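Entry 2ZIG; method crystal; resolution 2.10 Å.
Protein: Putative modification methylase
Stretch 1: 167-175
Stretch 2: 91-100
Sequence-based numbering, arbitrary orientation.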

# COMPACT_ATOMS: atom_id res chain seq x y z
N ILE B 167 6.94 -5.64 -6.13
CA ILE B 167 7.16 -4.97 -4.85
C ILE B 167 6.63 -5.62 -3.58
O ILE B 167 5.84 -6.57 -3.61
CB ILE B 167 6.53 -3.55 -4.88
CG1 ILE B 167 5.00 -3.68 -4.93
CG2 ILE B 167 7.03 -2.76 -6.11
CD1 ILE B 167 4.22 -2.39 -4.74
N GLU B 168 7.09 -5.07 -2.46
CA GLU B 168 6.65 -5.45 -1.14
C GLU B 168 6.52 -4.12 -0.41
O GLU B 168 7.11 -3.12 -0.82
CB GLU B 168 7.65 -6.37 -0.44
CG GLU B 168 7.50 -7.80 -0.89
CD GLU B 168 8.25 -8.76 -0.01
OE1 GLU B 168 8.27 -8.53 1.22
OE2 GLU B 168 8.79 -9.75 -0.54
N TYR B 169 5.73 -4.10 0.66
CA TYR B 169 5.48 -2.88 1.39
C TYR B 169 6.16 -2.85 2.74
O TYR B 169 6.11 -3.81 3.49
CB TYR B 169 3.97 -2.71 1.59
CG TYR B 169 3.15 -2.82 0.31
CD1 TYR B 169 2.80 -1.69 -0.42
CD2 TYR B 169 2.77 -4.06 -0.18
CE1 TYR B 169 2.08 -1.80 -1.62
CE2 TYR B 169 2.05 -4.18 -1.37
CZ TYR B 169 1.71 -3.05 -2.08
OH TYR B 169 1.01 -3.18 -3.26
N ILE B 170 6.83 -1.74 3.05
CA ILE B 170 7.47 -1.63 4.35
C ILE B 170 6.60 -0.68 5.14
O ILE B 170 6.73 0.52 5.02
CB ILE B 170 8.91 -1.10 4.25
CG1 ILE B 170 9.75 -2.07 3.40
CG2 ILE B 170 9.53 -0.99 5.65
CD1 ILE B 170 11.18 -1.60 3.17
N LEU B 171 5.69 -1.26 5.91
CA LEU B 171 4.75 -0.51 6.73
C LEU B 171 5.43 0.11 7.94
O LEU B 171 6.29 -0.50 8.57
CB LEU B 171 3.62 -1.43 7.19
CG LEU B 171 2.92 -2.16 6.04
CD1 LEU B 171 1.88 -3.13 6.58
CD2 LEU B 171 2.27 -1.14 5.12
N MET B 172 5.04 1.34 8.26
CA MET B 172 5.61 2.06 9.39
C MET B 172 4.47 2.42 10.35
O MET B 172 3.61 3.24 10.02
CB MET B 172 6.30 3.33 8.89
CG MET B 172 7.31 3.09 7.79
SD MET B 172 8.93 2.65 8.41
CE MET B 172 9.92 2.75 6.91
N GLN B 173 4.48 1.81 11.52
CA GLN B 173 3.46 2.05 12.52
C GLN B 173 4.11 2.56 13.80
O GLN B 173 4.81 1.82 14.49
CB GLN B 173 2.69 0.76 12.78
CG GLN B 173 2.03 0.21 11.53
CD GLN B 173 1.03 1.17 10.94
OE1 GLN B 173 1.13 1.58 9.78
NE2 GLN B 173 0.04 1.56 11.75
N ARG B 174 3.87 3.83 14.10
CA ARG B 174 4.46 4.46 15.28
C ARG B 174 3.55 4.52 16.49
O ARG B 174 2.36 4.79 16.38
CB ARG B 174 4.91 5.89 14.92
CG ARG B 174 5.68 6.60 16.02
CD ARG B 174 6.38 7.85 15.49
NE ARG B 174 5.43 8.85 15.01
CZ ARG B 174 5.78 9.95 14.34
NH1 ARG B 174 4.85 10.81 13.94
NH2 ARG B 174 7.05 10.18 14.05
N LYS B 175 4.13 4.24 17.66
CA LYS B 175 3.38 4.30 18.90
C LYS B 175 3.46 5.74 19.38
O LYS B 175 4.53 6.23 19.70
CB LYS B 175 4.00 3.39 19.97
CG LYS B 175 3.33 3.54 21.34
CD LYS B 175 3.95 2.65 22.39
CE LYS B 175 3.23 2.79 23.72
NZ LYS B 175 3.79 1.90 24.76
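Stretch 2 91-100: GRLVIVVGDV

Seven backbone hydrogen bonds fix the register of stretch 2 on stretch 1. Three residue pairs are bonded in both directions: Tyr-169 N to Val-97 O (2.6 Å) and Val-97 N to Tyr-169 O (2.8 Å); Leu-171 N to Ile-95 O (2.9 Å) and Ile-95 N to Leu-171 O (3.0 Å); Gln-173 N to Leu-93 O (2.9 Å) and Leu-93 N to Gln-173 O (2.7 Å). Lys-175 N adds a nearly straight bond to Gly-91 O (2.9 Å). The strand of stretch 2 runs antiparallel to that of stretch 1, their N-to-C directions 166° apart and their axes 4.5 Å apart at closest approach. Alternating with the bonded pairs are the non-hydrogen-bonded pairs Ile-170 with Val-96, Met-172 with Val-94 and Arg-174 with Arg-92, whose CA atoms are 4.5, 4.8 and 4.2 Å apart; CA-H...O contacts accompany them, the shortest from Val-94 CA to Leu-171 O (3.2 Å).

One water links Glu-168 OE1 (2.8 Å) to Val-96 O (3.1 Å), donating to both; beyond the last direct backbone bonds a second donates to Ile-167 O (2.6 Å) and accepts from Asp-99 N (2.9 Å). Gly-98 CA lies 3.4 Å from Glu-168 CG; a CB on Gly-98 would fall 2.7 Å from that Glu-168 CG, a clash.

Side chains alternate between the two faces of the sheet. On one, Ile-170 CG2 packs on Val-94 CG1 (3.4 Å), Met-172 SD reaches Val-94 CG2 (4.1 Å) and the edge of the Arg-92 guanidinium at NH1 (3.8 Å), and the like-charged Arg-174 NH2 and Arg-92 NH2 approach to 4.1 Å. On the other, Leu-171 CD1 meets Val-97 CG2 (3.7 Å), Leu-171 CB lies 4.2 Å from Ile-95 CB, and the Tyr-169 ring brings CE2 to 3.4 Å from Asp-99 OD2. The contact buries 854 Å², both sides summed.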

# COMPACT_ATOMS: atom_id res chain seq x y z
N GLY B 91 8.50 4.94 19.53
CA GLY B 91 9.13 3.83 18.84
C GLY B 91 8.19 3.35 17.74
O GLY B 91 7.03 3.77 17.69
N ARG B 92 8.66 2.47 16.87
CA ARG B 92 7.78 2.02 15.80
C ARG B 92 7.88 0.56 15.45
O ARG B 92 8.87 -0.12 15.75
CB ARG B 92 8.02 2.86 14.54
CG ARG B 92 9.41 2.71 13.91
CD ARG B 92 9.53 3.55 12.63
NE ARG B 92 9.48 4.98 12.92
CZ ARG B 92 9.34 5.93 11.99
NH1 ARG B 92 9.23 5.61 10.71
NH2 ARG B 92 9.31 7.20 12.36
N LEU B 93 6.81 0.07 14.83
CA LEU B 93 6.73 -1.30 14.37
C LEU B 93 6.84 -1.23 12.84
O LEU B 93 6.00 -0.62 12.17
CB LEU B 93 5.40 -1.92 14.79
CG LEU B 93 4.85 -3.11 14.01
CD1 LEU B 93 5.65 -4.37 14.29
CD2 LEU B 93 3.40 -3.31 14.41
N VAL B 94 7.90 -1.81 12.29
CA VAL B 94 8.13 -1.81 10.85
C VAL B 94 7.80 -3.21 10.35
O VAL B 94 8.36 -4.19 10.85
CB VAL B 94 9.60 -1.48 10.51
CG1 VAL B 94 9.79 -1.38 9.00
CG2 VAL B 94 10.01 -0.18 11.16
N ILE B 95 6.90 -3.31 9.38
CA ILE B 95 6.50 -4.61 8.86
C ILE B 95 6.74 -4.75 7.35
O ILE B 95 6.16 -4.02 6.55
CB ILE B 95 5.01 -4.87 9.16
CG1 ILE B 95 4.74 -4.66 10.66
CG2 ILE B 95 4.64 -6.28 8.77
CD1 ILE B 95 3.27 -4.69 11.04
N VAL B 96 7.61 -5.68 6.98
CA VAL B 96 7.93 -5.92 5.58
C VAL B 96 6.94 -6.97 5.10
O VAL B 96 7.01 -8.14 5.49
CB VAL B 96 9.37 -6.43 5.42
CG1 VAL B 96 9.69 -6.65 3.94
CG2 VAL B 96 10.34 -5.41 6.04
N VAL B 97 6.00 -6.53 4.25
CA VAL B 97 4.94 -7.40 3.75
C VAL B 97 4.76 -7.36 2.24
O VAL B 97 4.69 -6.29 1.66
CB VAL B 97 3.54 -7.00 4.30
CG1 VAL B 97 2.67 -8.21 4.40
CG2 VAL B 97 3.66 -6.26 5.60
N GLY B 98 4.67 -8.54 1.63
CA GLY B 98 4.42 -8.62 0.20
C GLY B 98 2.99 -9.13 0.09
O GLY B 98 2.61 -10.02 0.86
N ASP B 99 2.19 -8.58 -0.81
CA ASP B 99 0.82 -9.07 -0.92
C ASP B 99 0.77 -10.47 -1.53
O ASP B 99 1.47 -10.77 -2.50
CB ASP B 99 -0.05 -8.06 -1.69
CG ASP B 99 -0.36 -6.83 -0.85
OD1 ASP B 99 0.01 -6.86 0.34
OD2 ASP B 99 -0.95 -5.85 -1.34
N VAL B 100 -0.05 -11.32 -0.93
CA VAL B 100 -0.17 -12.71 -1.35
C VAL B 100 -1.10 -12.99 -2.52
O VAL B 100 -2.32 -12.95 -2.39
CB VAL B 100 -0.63 -13.57 -0.17
CG1 VAL B 100 -0.73 -15.03 -0.59
CG2 VAL B 100 0.35 -13.38 0.99
O HOH W 1 8.27 -10.19 3.53
O HOH W 2 3.34 -7.15 -3.06